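Local coordinates for probable M18-family aminopeptidase 1 (Thermotoga maritima, PDB 2GLF), which probably removes N-terminal residues from peptides as a zinc-dependent metallo-aminopeptidase of the M18 family, at the interface of chains A and B and the interface of chains A and C. Residues are numbered along the deposited sequence; one frame, centred on the assembly and turned at random. Chains: chain A/B/C, Probable M18-family aminopeptidase 1.

Chain A meets chain B through contact 1 and contact 3, and chain C through contact 2. Contact 1 and contact 3 lie about 36 Å apart, measured between the centres of their C-alpha atoms, in one two-fold interface, so each recurs with the chains exchanged. Contact 2 lies about 36 Å from contact 3 and 67 Å from contact 1, in an interface that is not an exact two-fold. No residue is shared: on chain A, contact 1 uses the loop after strand 185-189, contact 2 helix 370-382, and contact 3 A:Lys123 with the 3-10 helix 125-127. Together they probably help join the twelve copies of the deposited assembly.

Contact 1: the interface of chains A and B. Residues chain A 190-192; chain B 6, 8-9, 239, 241.
B:Asp239 OD2, a carboxylate oxygen, takes two backbone N-H groups from the loop after strand 185-189 of chain A, in the two-fold pairing of this M18-family peptidase. A:Thr190 N reaches its syn lone pair at 2.8 Å, while A:Ile191 N arrives almost head-on to the C-O bond at 3.1 Å, with 169° at the hydrogen. Water 2 also touches B:Asp239 OD2 and links it to A:Ile191 O. The other oxygen, B:Asp239 OD1, is held within chain B by the hydroxyl and the backbone N-H of B:Ser241, both coming from the same face of the carboxylate. That hydroxyl, OG, also pairs with A:Thr190 OG1 at 2.7 Å.

A:Ile191 carries the apolar part. Its CB sits over one face of the B:Trp8 five-membered ring, toward the rim, 4.0 Å from the centroid. A chi1 of 163°, CG1 anti to the backbone N, lays CG1 alongside B:Trp8 CB and CG and turns CG2 toward the B:Asp239 carboxylate. The indole N-H, NE1, points to water 3, which also meets A:Thr190 OG1 and is joined through water 1 to B:Asn6 ND2. A:Pro192 CG packs against B:His9 CE1, and the imidazole NE2 donates to A:Pro192 O at 3.1 Å from above the carbonyl plane.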
# COMPACT_ATOMS: atom_id res chain seq x y z
N THR A 190 -24.35 28.93 27.41
CA THR A 190 -23.74 28.03 28.37
C THR A 190 -24.33 28.16 29.77
O THR A 190 -24.09 27.29 30.62
CB THR A 190 -22.22 28.25 28.49
OG1 THR A 190 -21.98 29.58 28.97
CG2 THR A 190 -21.55 28.07 27.14
N ILE A 191 -25.07 29.22 30.04
CA ILE A 191 -25.66 29.38 31.37
C ILE A 191 -26.99 28.62 31.46
O ILE A 191 -27.86 28.76 30.60
CB ILE A 191 -25.83 30.90 31.75
CG1 ILE A 191 -26.81 31.06 32.92
CG2 ILE A 191 -26.26 31.72 30.56
CD1 ILE A 191 -28.28 30.97 32.55
N PRO A 192 -27.15 27.79 32.50
CA PRO A 192 -28.34 26.97 32.76
C PRO A 192 -29.46 27.70 33.50
O PRO A 192 -29.21 28.61 34.30
CB PRO A 192 -27.79 25.82 33.59
CG PRO A 192 -26.77 26.53 34.44
CD PRO A 192 -26.07 27.44 33.45
N ASN B 6 -22.43 25.71 39.34
CA ASN B 6 -22.25 26.63 38.23
C ASN B 6 -22.12 28.06 38.79
O ASN B 6 -22.98 28.54 39.53
CB ASN B 6 -23.42 26.54 37.26
CG ASN B 6 -23.23 27.39 36.04
OD1 ASN B 6 -23.11 28.61 36.13
ND2 ASN B 6 -23.19 26.75 34.87
N TRP B 8 -22.60 30.97 37.56
CA TRP B 8 -23.73 31.87 37.28
C TRP B 8 -24.83 31.78 38.34
O TRP B 8 -25.67 32.67 38.45
CB TRP B 8 -24.35 31.57 35.90
CG TRP B 8 -23.45 31.89 34.74
CD1 TRP B 8 -22.69 31.01 34.01
CD2 TRP B 8 -23.18 33.19 34.19
NE1 TRP B 8 -21.98 31.68 33.04
CE2 TRP B 8 -22.26 33.01 33.13
CE3 TRP B 8 -23.63 34.48 34.49
CZ2 TRP B 8 -21.78 34.08 32.36
CZ3 TRP B 8 -23.15 35.55 33.73
CH2 TRP B 8 -22.23 35.34 32.67
N HIS B 9 -24.81 30.72 39.13
CA HIS B 9 -25.80 30.52 40.18
C HIS B 9 -25.29 30.87 41.58
O HIS B 9 -26.01 30.73 42.56
CB HIS B 9 -26.27 29.07 40.18
CG HIS B 9 -27.14 28.70 39.01
ND1 HIS B 9 -27.47 27.40 38.71
CD2 HIS B 9 -27.76 29.47 38.09
CE1 HIS B 9 -28.27 27.38 37.66
NE2 HIS B 9 -28.46 28.63 37.27
N ASP B 239 -27.02 34.08 25.19
CA ASP B 239 -27.08 34.47 26.60
C ASP B 239 -25.91 35.37 26.99
O ASP B 239 -25.76 35.73 28.16
CB ASP B 239 -27.12 33.22 27.49
CG ASP B 239 -25.94 32.30 27.26
OD1 ASP B 239 -25.03 32.67 26.49
OD2 ASP B 239 -25.91 31.20 27.86
N SER B 241 -23.03 34.81 27.59
CA SER B 241 -22.25 34.19 28.66
C SER B 241 -20.75 34.05 28.40
O SER B 241 -19.97 33.91 29.34
CB SER B 241 -22.81 32.81 28.95
OG SER B 241 -22.64 31.96 27.83
O HOH W 1 -21.78 27.92 32.35
O HOH W 2 -28.15 29.92 28.17
O HOH W 3 -20.54 30.13 31.22

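Contact 2: the interface of chains A and C. Residues chain A 377, 381; chain C 139-141, 218-219, 222.
A:Arg377 forms salt bridges with C:Asp219 and C:Glu218, joining helix 370-382 of chain A to the 3-10 helix 217-220 of chain C. Its NH2 donates to the carboxylate oxygen C:Asp219 OD2 at 2.6 Å, along a nearly straight bond close to the guanidinium plane; the two flat groups are steeply turned against each other. A:Arg377 NH1 meets C:Glu218 OE1 at 3.1 Å, approaching from above the carboxylate plane. Bends at chi2 and chi3 (-113° and -64°) turn the arginine so that its two terminal nitrogens serve different acids.

Further hydrogen bonds complete the grip. A:Arg377 NH2 also gives to the hydroxyl C:Ser222 OG at 2.9 Å, which lies somewhat out of the guanidinium plane. That hydroxyl in turn donates to C:Phe139 O, at the end of strand 132-139, which probably helps hold it where the arginine meets it. One helical turn on, A:Asn381 ND2 donates to C:Glu218 OE1 at 3.0 Å, meeting it close to the C-O direction; this oxygen therefore accepts from two side chains of chain A.

The guanidinium is covered on both faces: the backbone O of C:Glu218 lies over its centre, and CA of the poorly ordered C:Asn141 lies toward the rim of the other. The patch probably helps hold the deposited assembly together. Water 4 bridges A:Asn381 OD1 and C:Glu218 OE2, sitting 3.1 Å from C:Glu218 OE2.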
# COMPACT_ATOMS: atom_id res chain seq x y z
N ARG A 377 -14.75 44.17 -27.44
CA ARG A 377 -13.39 44.67 -27.47
C ARG A 377 -13.34 46.07 -28.06
O ARG A 377 -12.52 46.89 -27.66
CB ARG A 377 -12.50 43.73 -28.28
CG ARG A 377 -11.11 43.55 -27.71
CD ARG A 377 -10.02 44.15 -28.58
NE ARG A 377 -9.95 43.47 -29.87
CZ ARG A 377 -8.91 43.54 -30.69
NH1 ARG A 377 -7.84 44.26 -30.37
NH2 ARG A 377 -8.95 42.91 -31.86
N ASN A 381 -11.92 49.38 -25.81
CA ASN A 381 -10.78 50.15 -26.31
C ASN A 381 -11.16 51.56 -26.75
O ASN A 381 -10.41 52.51 -26.50
CB ASN A 381 -10.10 49.40 -27.46
CG ASN A 381 -9.43 48.14 -27.00
OD1 ASN A 381 -8.76 48.11 -25.96
ND2 ASN A 381 -9.58 47.07 -27.77
N PHE C 139 -11.01 39.16 -35.42
CA PHE C 139 -11.53 40.48 -35.75
C PHE C 139 -10.54 41.54 -35.27
O PHE C 139 -10.05 41.47 -34.14
CB PHE C 139 -12.88 40.72 -35.08
CG PHE C 139 -13.97 39.82 -35.59
CD1 PHE C 139 -14.16 38.56 -35.03
CD2 PHE C 139 -14.78 40.21 -36.64
CE1 PHE C 139 -15.15 37.71 -35.52
CE2 PHE C 139 -15.77 39.37 -37.14
CZ PHE C 139 -15.95 38.11 -36.58
N LYS C 140 -10.24 42.51 -36.13
CA LYS C 140 -9.31 43.57 -35.77
C LYS C 140 -10.07 44.47 -34.79
O LYS C 140 -11.27 44.28 -34.57
CB LYS C 140 -8.90 44.38 -37.01
CG LYS C 140 -8.54 43.52 -38.22
CD LYS C 140 -7.08 43.12 -38.23
CE LYS C 140 -6.25 44.13 -39.01
NZ LYS C 140 -6.64 44.20 -40.47
N ASN C 141 -9.39 45.45 -34.21
CA ASN C 141 -10.06 46.34 -33.27
C ASN C 141 -11.07 47.22 -34.00
O ASN C 141 -11.97 47.79 -33.38
CB ASN C 141 -9.04 47.22 -32.55
CG ASN C 141 -9.63 47.91 -31.34
OD1 ASN C 141 -10.69 48.54 -31.42
ND2 ASN C 141 -8.96 47.79 -30.20
N GLU C 218 -3.25 41.40 -29.95
CA GLU C 218 -4.50 41.56 -29.21
C GLU C 218 -5.72 41.06 -29.99
O GLU C 218 -6.80 40.87 -29.42
CB GLU C 218 -4.72 43.01 -28.80
CG GLU C 218 -6.01 43.24 -28.03
CD GLU C 218 -6.19 44.68 -27.61
OE1 GLU C 218 -7.35 45.11 -27.44
OE2 GLU C 218 -5.17 45.38 -27.43
N ASP C 219 -5.54 40.82 -31.29
CA ASP C 219 -6.62 40.34 -32.14
C ASP C 219 -6.98 38.88 -31.89
O ASP C 219 -8.07 38.45 -32.28
CB ASP C 219 -6.27 40.54 -33.61
CG ASP C 219 -6.31 42.00 -34.02
OD1 ASP C 219 -5.94 42.31 -35.17
OD2 ASP C 219 -6.71 42.85 -33.19
N SER C 222 -10.28 38.63 -29.51
CA SER C 222 -11.53 38.71 -30.26
C SER C 222 -11.40 37.79 -31.46
O SER C 222 -11.52 38.22 -32.61
CB SER C 222 -11.78 40.14 -30.73
OG SER C 222 -10.67 40.64 -31.46
O HOH W 4 -5.97 47.46 -25.30

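Contact 3: the interface of chains A and B. Residues chain A 123, 125-126; chain B 163-165, 169, 178.
A loop of chain A at A:Lys123, with the 3-10 helix 125-127 that follows it, meets loops of chain B carrying B:Asp163, B:Leu164 and B:Asp169. The lysine comes in from the direction opposite to B:Asp163, and its chain, extended beyond CG (chi3 171°), carries the ammonium, NZ, into a cluster of oxygens. It makes a salt bridge with B:Asp169 OD2 at 2.8 Å, though that aspartate is poorly ordered, and donates to the backbone carbonyl B:Leu164 O at 3.0 Å. Contacts to both oxygens of B:Asp163 are weaker.

A:Tyr125 shares the load. Its hydroxyl, OH, accepts from A:Lys123 NZ at 3.0 Å and gives its own hydrogen to B:Asp163 OD2 at 2.7 Å, using the syn lone pair. The other oxygen, B:Asp163 OD1, receives the backbone N-H of B:Leu164 at 2.6 Å, which steadies the carboxylate. The imidazole of A:His126 stands almost perpendicular to that carboxylate, 89° between the planes, with CE1 packed 3.6 Å from B:Asp163 CB.

With an alanine in place of A:Lys123, B:Asp169 and the B:Leu164 carbonyl would probably lose their partner from chain A, and the A:Tyr125 hydroxyl the donor that helps position it. B:Lys178 NZ makes a salt bridge to B:Asp169 OD2 within chain B at 3.2 Å, weak as a hydrogen bond, so the two lysines probably share this carboxylate. The cluster is likely to help hold the two subunits in register across their two-fold interface.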
# COMPACT_ATOMS: atom_id res chain seq x y z
N LYS A 123 -14.97 26.73 2.17
CA LYS A 123 -13.87 25.78 2.36
C LYS A 123 -14.07 24.96 3.61
O LYS A 123 -13.62 23.81 3.69
CB LYS A 123 -12.51 26.48 2.39
CG LYS A 123 -11.85 26.50 1.03
CD LYS A 123 -10.35 26.64 1.13
CE LYS A 123 -9.71 26.43 -0.22
NZ LYS A 123 -8.24 26.47 -0.12
N TYR A 125 -12.82 24.84 6.80
CA TYR A 125 -11.90 25.10 7.88
C TYR A 125 -11.80 26.61 8.10
O TYR A 125 -11.28 27.06 9.12
CB TYR A 125 -10.51 24.49 7.62
CG TYR A 125 -9.85 24.90 6.33
CD1 TYR A 125 -9.89 24.08 5.21
CD2 TYR A 125 -9.15 26.11 6.24
CE1 TYR A 125 -9.25 24.44 4.02
CE2 TYR A 125 -8.50 26.48 5.06
CZ TYR A 125 -8.55 25.64 3.96
OH TYR A 125 -7.90 25.98 2.80
N HIS A 126 -12.31 27.38 7.14
CA HIS A 126 -12.30 28.84 7.24
C HIS A 126 -13.22 29.31 8.36
O HIS A 126 -12.93 30.29 9.05
CB HIS A 126 -12.82 29.50 5.96
CG HIS A 126 -11.86 29.49 4.81
ND1 HIS A 126 -10.52 29.77 4.96
CD2 HIS A 126 -12.06 29.31 3.48
CE1 HIS A 126 -9.93 29.76 3.77
NE2 HIS A 126 -10.85 29.48 2.86
N ASP B 163 -6.29 32.97 1.11
CA ASP B 163 -6.24 31.55 0.82
C ASP B 163 -6.48 31.39 -0.67
O ASP B 163 -6.81 32.36 -1.36
CB ASP B 163 -7.32 30.81 1.60
CG ASP B 163 -7.03 29.32 1.72
OD1 ASP B 163 -6.09 28.83 1.06
OD2 ASP B 163 -7.76 28.63 2.48
N LEU B 164 -6.31 30.18 -1.17
CA LEU B 164 -6.53 29.90 -2.58
C LEU B 164 -8.00 29.56 -2.73
O LEU B 164 -8.56 28.83 -1.91
CB LEU B 164 -5.67 28.72 -3.01
CG LEU B 164 -5.94 28.13 -4.40
CD1 LEU B 164 -5.69 29.17 -5.47
CD2 LEU B 164 -5.04 26.92 -4.60
N LEU B 165 -8.66 30.08 -3.77
CA LEU B 165 -10.06 29.75 -3.96
C LEU B 165 -10.21 28.24 -4.10
O LEU B 165 -9.37 27.56 -4.69
CB LEU B 165 -10.66 30.46 -5.18
CG LEU B 165 -9.89 30.66 -6.49
CD1 LEU B 165 -8.91 29.53 -6.75
CD2 LEU B 165 -10.92 30.75 -7.61
N ASP B 169 -8.21 24.66 -6.08
CA ASP B 169 -7.44 23.96 -5.06
C ASP B 169 -7.77 22.47 -5.22
O ASP B 169 -8.27 21.83 -4.30
CB ASP B 169 -7.86 24.43 -3.66
CG ASP B 169 -6.82 24.11 -2.61
OD1 ASP B 169 -6.30 22.97 -2.61
OD2 ASP B 169 -6.54 24.98 -1.76
N LYS B 178 0.29 20.89 2.78
CA LYS B 178 -0.74 21.89 2.49
C LYS B 178 -0.73 22.81 3.68
O LYS B 178 -0.92 22.36 4.81
CB LYS B 178 -2.12 21.25 2.37
CG LYS B 178 -3.24 22.17 2.82
CD LYS B 178 -4.61 21.64 2.40
CE LYS B 178 -4.89 21.90 0.91
NZ LYS B 178 -5.22 23.33 0.65